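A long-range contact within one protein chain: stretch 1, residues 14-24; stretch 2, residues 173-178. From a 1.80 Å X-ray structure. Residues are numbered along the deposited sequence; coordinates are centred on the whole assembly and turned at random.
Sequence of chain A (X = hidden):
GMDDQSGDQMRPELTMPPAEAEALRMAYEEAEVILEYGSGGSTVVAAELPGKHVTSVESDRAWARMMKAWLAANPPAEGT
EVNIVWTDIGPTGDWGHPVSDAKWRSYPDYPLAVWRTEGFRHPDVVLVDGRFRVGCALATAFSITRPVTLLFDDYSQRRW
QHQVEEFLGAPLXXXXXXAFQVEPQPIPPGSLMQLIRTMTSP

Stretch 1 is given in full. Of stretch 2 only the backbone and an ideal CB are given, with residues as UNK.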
# COMPACT_ATOMS: atom_id res chain seq x y z
N LEU A 14 -26.08 -0.62 20.70
CA LEU A 14 -25.32 0.56 20.30
C LEU A 14 -24.63 1.16 21.52
O LEU A 14 -25.26 1.75 22.39
CB LEU A 14 -26.25 1.58 19.64
CG LEU A 14 -25.63 2.82 19.01
CD1 LEU A 14 -24.80 2.43 17.79
CD2 LEU A 14 -26.73 3.79 18.62
N THR A 15 -23.32 1.00 21.59
CA THR A 15 -22.56 1.44 22.78
C THR A 15 -22.05 2.88 22.70
O THR A 15 -20.99 3.21 23.23
CB THR A 15 -21.40 0.49 23.05
OG1 THR A 15 -20.97 -0.10 21.83
CG2 THR A 15 -21.86 -0.62 23.98
N MSE A 16 -22.81 3.72 22.03
CA MSE A 16 -22.46 5.12 21.89
C MSE A 16 -23.26 5.90 22.90
O MSE A 16 -24.42 5.60 23.12
CB MSE A 16 -22.81 5.65 20.49
CG MSE A 16 -22.17 4.93 19.35
SE MSE A 16 -22.39 6.00 17.73
CE MSE A 16 -20.99 5.24 16.61
N PRO A 17 -22.65 6.91 23.52
CA PRO A 17 -23.48 7.74 24.36
C PRO A 17 -24.55 8.44 23.53
O PRO A 17 -24.55 8.37 22.30
CB PRO A 17 -22.48 8.75 24.94
CG PRO A 17 -21.15 8.13 24.78
CD PRO A 17 -21.25 7.32 23.54
N PRO A 18 -25.46 9.15 24.20
CA PRO A 18 -26.62 9.75 23.55
C PRO A 18 -26.37 10.68 22.37
O PRO A 18 -27.03 10.56 21.33
CB PRO A 18 -27.24 10.54 24.70
CG PRO A 18 -26.98 9.68 25.89
CD PRO A 18 -25.60 9.15 25.67
N ALA A 19 -25.51 11.66 22.58
CA ALA A 19 -25.23 12.69 21.56
C ALA A 19 -24.71 12.01 20.29
O ALA A 19 -25.12 12.28 19.15
CB ALA A 19 -24.17 13.67 22.07
N GLU A 20 -23.76 11.12 20.55
CA GLU A 20 -23.08 10.37 19.50
C GLU A 20 -24.10 9.50 18.76
O GLU A 20 -24.08 9.43 17.54
CB GLU A 20 -21.98 9.48 20.08
CG GLU A 20 -20.69 10.17 20.44
CD GLU A 20 -20.66 10.60 21.86
OE1 GLU A 20 -21.74 10.90 22.39
OE2 GLU A 20 -19.55 10.63 22.46
N ALA A 21 -24.96 8.82 19.52
CA ALA A 21 -25.92 7.87 18.94
C ALA A 21 -26.95 8.61 18.10
O ALA A 21 -27.41 8.11 17.08
CB ALA A 21 -26.61 7.04 20.03
N GLU A 22 -27.29 9.82 18.53
CA GLU A 22 -28.26 10.64 17.79
C GLU A 22 -27.65 11.14 16.47
O GLU A 22 -28.32 11.27 15.45
CB GLU A 22 -28.74 11.82 18.64
CG GLU A 22 -29.77 12.71 17.93
CD GLU A 22 -29.95 14.06 18.60
OE1 GLU A 22 -28.93 14.78 18.78
OE2 GLU A 22 -31.11 14.42 18.94
N ALA A 23 -26.36 11.42 16.50
CA ALA A 23 -25.66 11.87 15.29
C ALA A 23 -25.66 10.72 14.27
O ALA A 23 -25.86 10.91 13.09
CB ALA A 23 -24.25 12.32 15.62
N LEU A 24 -25.46 9.52 14.78
CA LEU A 24 -25.40 8.33 13.93
C LEU A 24 -26.77 8.09 13.30
O LEU A 24 -26.89 7.78 12.12
CB LEU A 24 -24.99 7.10 14.75
CG LEU A 24 -24.92 5.81 13.92
CD1 LEU A 24 -23.49 5.54 13.60
CD2 LEU A 24 -25.56 4.63 14.59
N UNK A 173 -16.79 17.56 15.94
CA UNK A 173 -16.78 16.65 17.09
C UNK A 173 -18.14 16.60 17.74
O UNK A 173 -18.68 17.62 18.12
CB UNK A 173 -15.73 17.08 18.11
N UNK A 174 -18.69 15.39 17.84
CA UNK A 174 -19.90 15.11 18.63
C UNK A 174 -19.49 14.13 19.71
O UNK A 174 -19.44 12.91 19.51
CB UNK A 174 -21.04 14.55 17.77
N UNK A 175 -19.19 14.68 20.87
CA UNK A 175 -18.49 13.93 21.89
C UNK A 175 -17.24 13.32 21.34
O UNK A 175 -16.35 13.99 20.83
CB UNK A 175 -19.39 12.84 22.48
N UNK A 176 -17.18 12.00 21.45
CA UNK A 176 -15.99 11.24 21.08
C UNK A 176 -16.06 10.85 19.61
O UNK A 176 -15.15 10.25 19.06
CB UNK A 176 -15.84 10.00 21.96
N UNK A 177 -17.19 11.16 19.01
CA UNK A 177 -17.45 10.80 17.60
C UNK A 177 -17.07 11.96 16.68
O UNK A 177 -17.46 13.10 16.89
CB UNK A 177 -18.92 10.43 17.40
N UNK A 178 -16.29 11.64 15.67
CA UNK A 178 -15.88 12.60 14.64
C UNK A 178 -16.70 12.41 13.38
O UNK A 178 -16.80 11.32 12.83
CB UNK A 178 -14.39 12.46 14.32

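Stretch 2 forms a tight hairpin that packs its turn against the helix of stretch 1. Position 173 lies on the incoming strand, and its ideal CB has nothing of stretch 1 within 5.5 Å, so many residues would suit. The deposited residue is Met 173, a selenomethionine, which makes no contact with stretch 1.

At position 174 the CA-to-CB bond points toward the helix, and the ideal CB stands 4.5 Å from Ala 23 CB. Ala 19 and Ala 23, one helical turn apart, offer a shallow apolar surface, on which valine, isoleucine or leucine could rest. The residue is Ile 174. Ile 174 CG2 reaches both alanines, 4.0 Å from Ala 19 CB and 4.1 Å from Ala 23 CB.

At position 175 the backbone, with phi 53° and psi -122°, by itself favours glycine, and an ideal CB would fall 2.2 Å from Glu 20 OE2, a clash. Glycine is the clear expectation, and Gly 175 is found. It occupies the second place of a type II' turn running from 174 to 177, and Gly 175 CA approaches Glu 20 OE2 to 3.5 Å.

At position 176 the backbone makes the principal polar contact: N donates a nearly linear hydrogen bond to Glu 20 OE2 (2.9 Å, 178°), available to any residue but proline. CA-to-CB points sideways, with the ideal CB of 176 3.8 Å from Glu 20 OE2. Beyond lies the loop before the helix, with the Thr 15 carbonyl as an acceptor. Only arginine is long enough to donate to Thr 15 O; a lysine would suit the nearby carboxylate but would hardly reach the carbonyl. Arg 176 extends along this loop, and Arg 176 NH2 donates to Thr 15 O at 3.2 Å, with a less linear angle of 137°. Pro 17 CD covers one face of the guanidinium, 3.7 Å from Arg 176 NH1. Glu 20 OE2 is 4.4 Å from Arg 176 NE and well out of the guanidinium plane: charges near each other, no more.

Position 177 again points toward stretch 1, with its ideal CB 3.5 Å from Glu 20 CG. The methylene groups of Glu 20, Ala 23 and the end of Met 16 provide apolar surroundings, suited to leucine, isoleucine or methionine. Leu 177 spans them: Leu 177 CD2 lies 4.0 Å from Ala 23 CB and Leu 177 CD1 4.2 Å from Met 16 CE.

Position 178 is beyond reach of stretch 1; it is Ala 178.

Stretch 2 173-178: MIGRLA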
# COMPACT_ATOMS: atom_id res chain seq x y z
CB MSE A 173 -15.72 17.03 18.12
CG MSE A 173 -14.29 16.93 17.67
SE MSE A 173 -13.85 15.23 16.89
CE MSE A 173 -14.14 14.11 18.46
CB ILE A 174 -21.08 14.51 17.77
CG1 ILE A 174 -21.30 15.33 16.49
CG2 ILE A 174 -22.37 14.47 18.58
CD1 ILE A 174 -20.77 14.64 15.26
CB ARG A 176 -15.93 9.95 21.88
CG ARG A 176 -17.07 9.02 21.49
CD ARG A 176 -17.10 7.75 22.31
NE ARG A 176 -17.77 6.70 21.56
CZ ARG A 176 -18.23 5.59 22.11
NH1 ARG A 176 -18.09 5.40 23.41
NH2 ARG A 176 -18.83 4.69 21.36
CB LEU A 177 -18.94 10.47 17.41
CG LEU A 177 -19.36 10.06 16.00
CD1 LEU A 177 -18.81 8.67 15.72
CD2 LEU A 177 -20.89 10.08 15.85
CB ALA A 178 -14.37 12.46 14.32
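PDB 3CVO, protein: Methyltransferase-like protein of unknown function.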